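303aa long hypothetical esterase (PDB 3AIN) probably hydrolyses carboxylic esters as a thermostable carboxylesterase of the hormone-sensitive lipase-like group, with an alpha/beta hydrolase fold. Local coordinates at residues E66-P71 with I77-Y82; L238-R241 with L246-L249. The protein carries 1 engineered substitution. All blocks are in the same frame, centred on the assembly; numbering follows the deposited sequence.

Contact 1: residues E66-P71 with I77-Y82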
ATOM      1  N   GLU A  66      -9.065  18.191 -20.996  1.00 19.64           N
ATOM      2  CA  GLU A  66      -9.207  19.606 -21.338  1.00 22.09           C
ATOM      3  C   GLU A  66      -8.015  20.379 -20.771  1.00 21.34           C
ATOM      4  O   GLU A  66      -7.717  20.257 -19.586  1.00 21.09           O
ATOM      5  CB  GLU A  66     -10.489  20.136 -20.682  1.00 26.54           C
ATOM      6  CG  GLU A  66     -11.240  21.133 -21.501  1.00 42.47           C
ATOM      7  CD  GLU A  66     -12.522  21.545 -20.826  1.00 53.17           C
ATOM      8  OE1 GLU A  66     -13.057  20.731 -20.028  1.00 52.18           O
ATOM      9  OE2 GLU A  66     -12.894  22.732 -20.964  1.00 58.16           O
ATOM     10  N   ASP A  67      -7.453  21.294 -21.554  1.00 18.78           N
ATOM     11  CA  ASP A  67      -6.470  22.231 -21.023  1.00 18.73           C
ATOM     12  C   ASP A  67      -7.161  23.537 -20.646  1.00 20.90           C
ATOM     13  O   ASP A  67      -7.968  24.063 -21.416  1.00 20.91           O
ATOM     14  CB  ASP A  67      -5.358  22.490 -22.034  1.00 22.14           C
ATOM     15  CG  ASP A  67      -4.325  21.373 -22.059  1.00 27.46           C
ATOM     16  OD1 ASP A  67      -4.387  20.526 -21.156  1.00 26.58           O
ATOM     17  OD2 ASP A  67      -3.350  21.455 -22.831  1.00 29.89           O
ATOM     18  N   ILE A  68      -6.949  23.988 -19.416  1.00 17.24           N
ATOM     19  CA  ILE A  68      -7.614  25.205 -18.937  1.00 16.46           C
ATOM     20  C   ILE A  68      -6.577  26.212 -18.427  1.00 19.74           C
ATOM     21  O   ILE A  68      -5.389  25.901 -18.311  1.00 17.55           O
ATOM     22  CB  ILE A  68      -8.623  24.932 -17.792  1.00 13.46           C
ATOM     23  CG1 ILE A  68      -7.895  24.435 -16.546  1.00 13.46           C
ATOM     24  CG2 ILE A  68      -9.746  23.985 -18.237  1.00 16.15           C
ATOM     25  CD1 ILE A  68      -8.781  24.335 -15.298  1.00 14.94           C
ATOM     26  N   THR A  69      -7.010  27.459 -18.286  1.00 17.23           N
ATOM     27  CA  THR A  69      -6.184  28.491 -17.652  1.00 17.52           C
ATOM     28  C   THR A  69      -6.868  28.992 -16.382  1.00 19.21           C
ATOM     29  O   THR A  69      -8.063  29.359 -16.388  1.00 20.14           O
ATOM     30  CB  THR A  69      -5.974  29.697 -18.602  1.00 19.62           C
ATOM     31  OG1 THR A  69      -5.288  29.256 -19.789  1.00 24.06           O
ATOM     32  CG2 THR A  69      -5.126  30.760 -17.924  1.00 21.49           C
ATOM     33  N   ILE A  70      -6.148  28.897 -15.268  1.00 17.76           N
ATOM     34  CA  ILE A  70      -6.675  29.318 -13.981  1.00 16.86           C
ATOM     35  C   ILE A  70      -6.125  30.702 -13.640  1.00 18.04           C
ATOM     36  O   ILE A  70      -4.933  30.963 -13.814  1.00 17.07           O
ATOM     37  CB  ILE A  70      -6.256  28.326 -12.853  1.00 14.78           C
ATOM     38  CG1 ILE A  70      -6.950  26.974 -13.058  1.00 17.25           C
ATOM     39  CG2 ILE A  70      -6.596  28.903 -11.468  1.00 15.95           C
ATOM     40  CD1 ILE A  70      -6.436  25.898 -12.085  1.00 18.05           C
ATOM     41  N   PRO A  71      -7.027  31.645 -13.344  1.00 18.14           N
ATOM     42  CA  PRO A  71      -6.584  33.024 -13.092  1.00 21.81           C
ATOM     43  C   PRO A  71      -5.995  33.146 -11.689  1.00 20.30           C
ATOM     44  O   PRO A  71      -6.740  33.229 -10.708  1.00 26.88           O
ATOM     45  CB  PRO A  71      -7.885  33.837 -13.202  1.00 21.50           C
ATOM     46  CG  PRO A  71      -8.978  32.862 -12.893  1.00 26.67           C
ATOM     47  CD  PRO A  71      -8.494  31.505 -13.353  1.00 19.66           C
ATOM     48  N   ILE A  77      -2.398  30.453 -14.656  1.00 15.46           N
ATOM     49  CA  ILE A  77      -1.779  29.154 -14.350  1.00 13.37           C
ATOM     50  C   ILE A  77      -2.400  28.120 -15.287  1.00 14.38           C
ATOM     51  O   ILE A  77      -3.586  27.838 -15.197  1.00 16.20           O
ATOM     52  CB  ILE A  77      -2.103  28.766 -12.905  1.00 15.02           C
ATOM     53  CG1 ILE A  77      -1.571  29.847 -11.957  1.00 15.22           C
ATOM     54  CG2 ILE A  77      -1.540  27.370 -12.552  1.00 14.15           C
ATOM     55  CD1 ILE A  77      -2.264  29.829 -10.617  1.00 13.23           C
ATOM     56  N   LYS A  78      -1.588  27.538 -16.156  1.00 13.83           N
ATOM     57  CA  LYS A  78      -2.086  26.449 -17.018  1.00 15.35           C
ATOM     58  C   LYS A  78      -2.416  25.225 -16.156  1.00 18.03           C
ATOM     59  O   LYS A  78      -1.688  24.899 -15.217  1.00 15.94           O
ATOM     60  CB  LYS A  78      -1.048  26.079 -18.072  1.00 16.91           C
ATOM     61  CG  LYS A  78      -1.597  25.129 -19.143  1.00 27.31           C
ATOM     62  CD  LYS A  78      -0.605  24.915 -20.294  1.00 32.98           C
ATOM     63  CE  LYS A  78      -0.951  23.634 -21.047  1.00 38.81           C
ATOM     64  NZ  LYS A  78      -0.575  23.702 -22.479  1.00 44.91           N
ATOM     65  N   ALA A  79      -3.478  24.513 -16.497  1.00 14.52           N
ATOM     66  CA  ALA A  79      -3.724  23.224 -15.861  1.00 12.77           C
ATOM     67  C   ALA A  79      -4.368  22.267 -16.838  1.00 16.14           C
ATOM     68  O   ALA A  79      -4.994  22.690 -17.823  1.00 16.14           O
ATOM     69  CB  ALA A  79      -4.608  23.386 -14.633  1.00 13.03           C
ATOM     70  N   ARG A  80      -4.109  20.980 -16.642  1.00 14.99           N
ATOM     71  CA  ARG A  80      -4.708  19.975 -17.512  1.00 14.64           C
ATOM     72  C   ARG A  80      -5.695  19.135 -16.723  1.00 15.77           C
ATOM     73  O   ARG A  80      -5.399  18.658 -15.610  1.00 12.29           O
ATOM     74  CB  ARG A  80      -3.654  19.086 -18.177  1.00 12.85           C
ATOM     75  CG  ARG A  80      -4.288  18.032 -19.105  1.00 14.14           C
ATOM     76  CD  ARG A  80      -3.302  17.370 -20.039  1.00 18.68           C
ATOM     77  NE  ARG A  80      -2.834  18.329 -21.045  1.00 15.36           N
ATOM     78  CZ  ARG A  80      -1.670  18.256 -21.679  1.00 20.86           C
ATOM     79  NH1 ARG A  80      -0.871  17.203 -21.503  1.00 16.66           N
ATOM     80  NH2 ARG A  80      -1.279  19.274 -22.445  1.00 18.55           N
ATOM     81  N   VAL A  81      -6.925  19.075 -17.224  1.00 14.37           N
ATOM     82  CA  VAL A  81      -7.999  18.410 -16.512  1.00 13.40           C
ATOM     83  C   VAL A  81      -8.248  17.047 -17.151  1.00 15.53           C
ATOM     84  O   VAL A  81      -8.460  16.951 -18.364  1.00 16.07           O
ATOM     85  CB  VAL A  81      -9.306  19.221 -16.617  1.00 13.49           C
ATOM     86  CG1 VAL A  81     -10.439  18.514 -15.862  1.00 16.17           C
ATOM     87  CG2 VAL A  81      -9.083  20.659 -16.114  1.00 16.97           C
ATOM     88  N   TYR A  82      -8.124  15.990 -16.356  1.00 13.00           N
ATOM     89  CA  TYR A  82      -8.346  14.606 -16.853  1.00 12.98           C
ATOM     90  C   TYR A  82      -9.644  14.094 -16.220  1.00 13.00           C
ATOM     91  O   TYR A  82      -9.773  13.997 -14.997  1.00 13.74           O
ATOM     92  CB  TYR A  82      -7.192  13.658 -16.447  1.00 12.39           C
ATOM     93  CG  TYR A  82      -5.802  14.103 -16.872  1.00 14.41           C
ATOM     94  CD1 TYR A  82      -5.182  13.557 -18.002  1.00 14.39           C
ATOM     95  CD2 TYR A  82      -5.093  15.061 -16.131  1.00 15.10           C
ATOM     96  CE1 TYR A  82      -3.891  13.952 -18.388  1.00 12.94           C
ATOM     97  CE2 TYR A  82      -3.776  15.368 -16.447  1.00 13.10           C
ATOM     98  CZ  TYR A  82      -3.205  14.862 -17.603  1.00 15.84           C
ATOM     99  OH  TYR A  82      -1.931  15.213 -17.936  1.00 13.33           O
TER
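Asp67 and Arg80 face each other across the antiparallel beta hairpin of strands 64-71 and 76-83, at the edge of the central sheet of the alpha/beta hydrolase fold. The guanidinium takes the carboxylate side-on: NE of Arg80 donates to OD1 of Asp67 at 2.7 Å, and NH2 of Arg80 to OD2 of Asp67 at 3.0 Å. Both oxygens use their syn lone pairs, and the two planes lie only 12° apart, so the paired bonds hold both groups flat against rotation. Arg80 has CG anti to its backbone N and bends at chi3 (-69°), which turns NE and NH2 toward the neighbouring strand. Salt bridges to Glu107 and Asp110 use its NH2 and NH1. Extended Lys78 brings NZ to 3.6 Å from OD2 of Asp67, a second cation at roughly a right angle to the Arg80 bond and a looser ion pair that completes the charged network.

The opposite face, apart from Glu66, is apolar. Ile68 sends CD1 obliquely to CG2 of Val81 at 3.8 Å, its CG1 packs beside CB of Ala79, and CD1 of Ile70 lies 4.0 Å from CB of Ala79. Trp150 of helix 139-153 packs on Ile68 and Ile70, and strand 123-127 lies beyond 76-83. Between the two faces, three hydrogen-bonded pairs, Glu66 with Val81, Ile68 with Ala79 and Ile70 with Ile77, stitch the backbones with six bonds. At the last pair the amide N of Ile77 meets O of Ile70 in the carbonyl plane, 2.7 Å away and almost straight at 178°.

Contact 2: residues L238-R241 with L246-L249. With PO4 (phosphate ion), chain G.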
ATOM      1  N   LEU A 238      13.194  29.181   7.629  1.00 14.55           N
ATOM      2  CA  LEU A 238      12.225  29.320   8.739  1.00 16.50           C
ATOM      3  C   LEU A 238      10.751  29.281   8.313  1.00 14.71           C
ATOM      4  O   LEU A 238       9.847  29.504   9.135  1.00 14.48           O
ATOM      5  CB  LEU A 238      12.468  30.631   9.504  1.00 20.13           C
ATOM      6  CG  LEU A 238      13.286  30.672  10.791  1.00 33.54           C
ATOM      7  CD1 LEU A 238      14.218  29.493  10.944  1.00 27.66           C
ATOM      8  CD2 LEU A 238      13.998  32.008  10.875  1.00 25.96           C
ATOM      9  N   ASP A 239      10.504  29.188   7.009  1.00 11.87           N
ATOM     10  CA  ASP A 239       9.159  29.415   6.472  1.00 13.17           C
ATOM     11  C   ASP A 239       8.463  28.075   6.281  1.00 13.76           C
ATOM     12  O   ASP A 239       8.989  27.225   5.571  1.00 12.41           O
ATOM     13  CB  ASP A 239       9.312  30.064   5.089  1.00 12.89           C
ATOM     14  CG  ASP A 239       8.046  30.745   4.613  1.00 14.66           C
ATOM     15  OD1 ASP A 239       6.932  30.207   4.792  1.00 13.23           O
ATOM     16  OD2 ASP A 239       8.178  31.841   4.025  1.00 17.76           O
ATOM     17  N   PHE A 240       7.325  27.873   6.947  1.00 12.74           N
ATOM     18  CA  PHE A 240       6.566  26.624   6.802  1.00 11.73           C
ATOM     19  C   PHE A 240       6.175  26.350   5.367  1.00 11.65           C
ATOM     20  O   PHE A 240       5.864  25.207   5.034  1.00 11.36           O
ATOM     21  CB  PHE A 240       5.328  26.561   7.728  1.00 14.00           C
ATOM     22  CG  PHE A 240       4.149  27.384   7.248  1.00 12.49           C
ATOM     23  CD1 PHE A 240       3.207  26.838   6.375  1.00 16.80           C
ATOM     24  CD2 PHE A 240       4.029  28.726   7.612  1.00 18.21           C
ATOM     25  CE1 PHE A 240       2.126  27.604   5.925  1.00 19.18           C
ATOM     26  CE2 PHE A 240       2.997  29.511   7.092  1.00 19.38           C
ATOM     27  CZ  PHE A 240       2.063  28.944   6.223  1.00 18.31           C
ATOM     28  N   ARG A 241       6.117  27.403   4.539  1.00  9.76           N
ATOM     29  CA  ARG A 241       5.725  27.192   3.142  1.00 11.30           C
ATOM     30  C   ARG A 241       6.811  26.479   2.350  1.00 13.41           C
ATOM     31  O   ARG A 241       6.567  26.045   1.202  1.00 12.58           O
ATOM     32  CB  ARG A 241       5.308  28.504   2.456  1.00 13.54           C
ATOM     33  CG  ARG A 241       4.066  29.136   3.056  1.00 15.58           C
ATOM     34  CD  ARG A 241       3.828  30.529   2.470  1.00 16.89           C
ATOM     35  NE  ARG A 241       4.983  31.393   2.715  1.00 15.43           N
ATOM     36  CZ  ARG A 241       5.168  32.582   2.157  1.00 17.10           C
ATOM     37  NH1 ARG A 241       4.292  33.049   1.268  1.00 17.02           N
ATOM     38  NH2 ARG A 241       6.280  33.255   2.409  1.00 18.63           N
ATOM     39  N   LEU A 246       7.322  22.442   9.925  1.00 10.38           N
ATOM     40  CA  LEU A 246       7.317  23.546  10.915  1.00 12.67           C
ATOM     41  C   LEU A 246       5.901  23.927  11.368  1.00 15.96           C
ATOM     42  O   LEU A 246       5.734  24.628  12.369  1.00 15.82           O
ATOM     43  CB  LEU A 246       7.984  24.793  10.325  1.00 14.17           C
ATOM     44  CG  LEU A 246       9.484  24.610  10.061  1.00 17.64           C
ATOM     45  CD1 LEU A 246      10.042  25.855   9.340  1.00 16.40           C
ATOM     46  CD2 LEU A 246      10.226  24.366  11.403  1.00 17.76           C
ATOM     47  N   ALA A 247       4.909  23.645  10.533  1.00 13.84           N
ATOM     48  CA  ALA A 247       3.563  24.186  10.741  1.00 14.56           C
ATOM     49  C   ALA A 247       2.855  23.405  11.848  1.00 14.84           C
ATOM     50  O   ALA A 247       3.220  22.268  12.142  1.00 14.66           O
ATOM     51  CB  ALA A 247       2.747  24.091   9.426  1.00 14.94           C
ATOM     52  N   ASP A 248       1.805  24.004  12.416  1.00 17.38           N
ATOM     53  CA  ASP A 248       0.845  23.292  13.257  1.00 17.95           C
ATOM     54  C   ASP A 248      -0.096  22.465  12.370  1.00 17.09           C
ATOM     55  O   ASP A 248      -0.745  22.993  11.457  1.00 16.72           O
ATOM     56  CB  ASP A 248       0.072  24.331  14.102  1.00 20.45           C
ATOM     57  CG  ASP A 248      -1.109  23.743  14.866  1.00 34.22           C
ATOM     58  OD1 ASP A 248      -1.511  22.600  14.599  1.00 38.86           O
ATOM     59  OD2 ASP A 248      -1.761  24.525  15.600  1.00 40.59           O
ATOM     60  N   LEU A 249      -0.045  21.145  12.537  1.00 17.52           N
ATOM     61  CA  LEU A 249      -0.673  20.242  11.583  1.00 14.67           C
ATOM     62  C   LEU A 249      -2.040  19.754  12.046  1.00 16.64           C
ATOM     63  O   LEU A 249      -2.610  18.845  11.456  1.00 15.40           O
ATOM     64  CB  LEU A 249       0.255  19.047  11.282  1.00 14.79           C
ATOM     65  CG  LEU A 249       1.673  19.398  10.778  1.00 13.35           C
ATOM     66  CD1 LEU A 249       2.423  18.097  10.422  1.00 14.76           C
ATOM     67  CD2 LEU A 249       1.667  20.328   9.561  1.00 14.86           C
TER
HETATM   68  P   PO4 G 306       6.625  36.527   0.926  1.00 46.44           P
HETATM   69  O1  PO4 G 306       6.469  37.777   1.766  1.00 59.42           O
HETATM   70  O2  PO4 G 306       7.179  36.941  -0.421  1.00 44.02           O
HETATM   71  O3  PO4 G 306       7.608  35.601   1.604  1.00 41.49           O
HETATM   72  O4  PO4 G 306       5.269  35.859   0.775  1.00 36.97           O
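An irregular loop segment between helix 220-230 and strand 255-260 of the alpha/beta hydrolase fold folds back on itself here, and Phe240 and Leu246 meet through their CB atoms at 4.1 Å. CB of Ala247 sits 4.0 Å from CB of Phe240 and reaches the start of the ring obliquely. The phenyl group itself turns off: CG lies between the backbone N and the carbonyl carbon (chi1 77°), which carries the ring past Ala247 toward helix 171-185. Leu246 extends CD1 to the backbone of Leu238, 3.6 Å from its carbonyl C, and between these two segments the contacts are van der Waals.

The Asp239-Arg241 bonds stay within 238-241. OD1 of Asp239 accepts the backbone N of Arg241 at 2.9 Å, an Asx turn, and from the same face of the carboxylate it also takes NE of Arg241. NH2 of Arg241 adds a nearly straight bond to OD2 of Asp239 at 2.9 Å, giving a side-on, two-nitrogen salt bridge. The NH1/NH2 edge meets a phosphate, probably from the crystallisation liquor, NH2 being shared between Asp239 and the ion: NH1 of Arg241 reaches O4 at 3.0 Å and NH2 of Arg241 reaches O3 at 2.8 Å. Arg232 also binds this ion. A leucine in place of Arg241 would probably leave the Asp239 carboxylate without its cationic mate, free to turn about chi2 except for the Asx-turn bond, and the phosphate without the bonds from this guanidinium.

CG of Arg241 lies over one face of the Phe240 ring, which also packs on Ile181, Leu182 and Lys185 of helix 171-185. Ala247 touches Ile181 of that helix, and Leu249 continues onto Tyr272, Lys275 and Leu276 of helix 266-278.

How the contacts relate
Contact 1 and contact 2 lie in separate regions of the same chain, their centres 28 Å apart and their nearest atoms about 14 Å apart, and they share no strand or helix. Contact 1 joins two strands of the central sheet and is partly buried, with a mainly apolar face packed on helix 139-153 and a face carrying the Asp67-Lys78-Arg80 network; contact 2 closes a surface loop. In the hairpin, backbone hydrogen bonds and a salt-bridge network cross between the segments. In the loop, the contacts that cross are van der Waals, while the Asp-Arg pair stays within 238-241. Both contain a side-on arginine-aspartate grip, bridging strands in one and bracing a turn in the other.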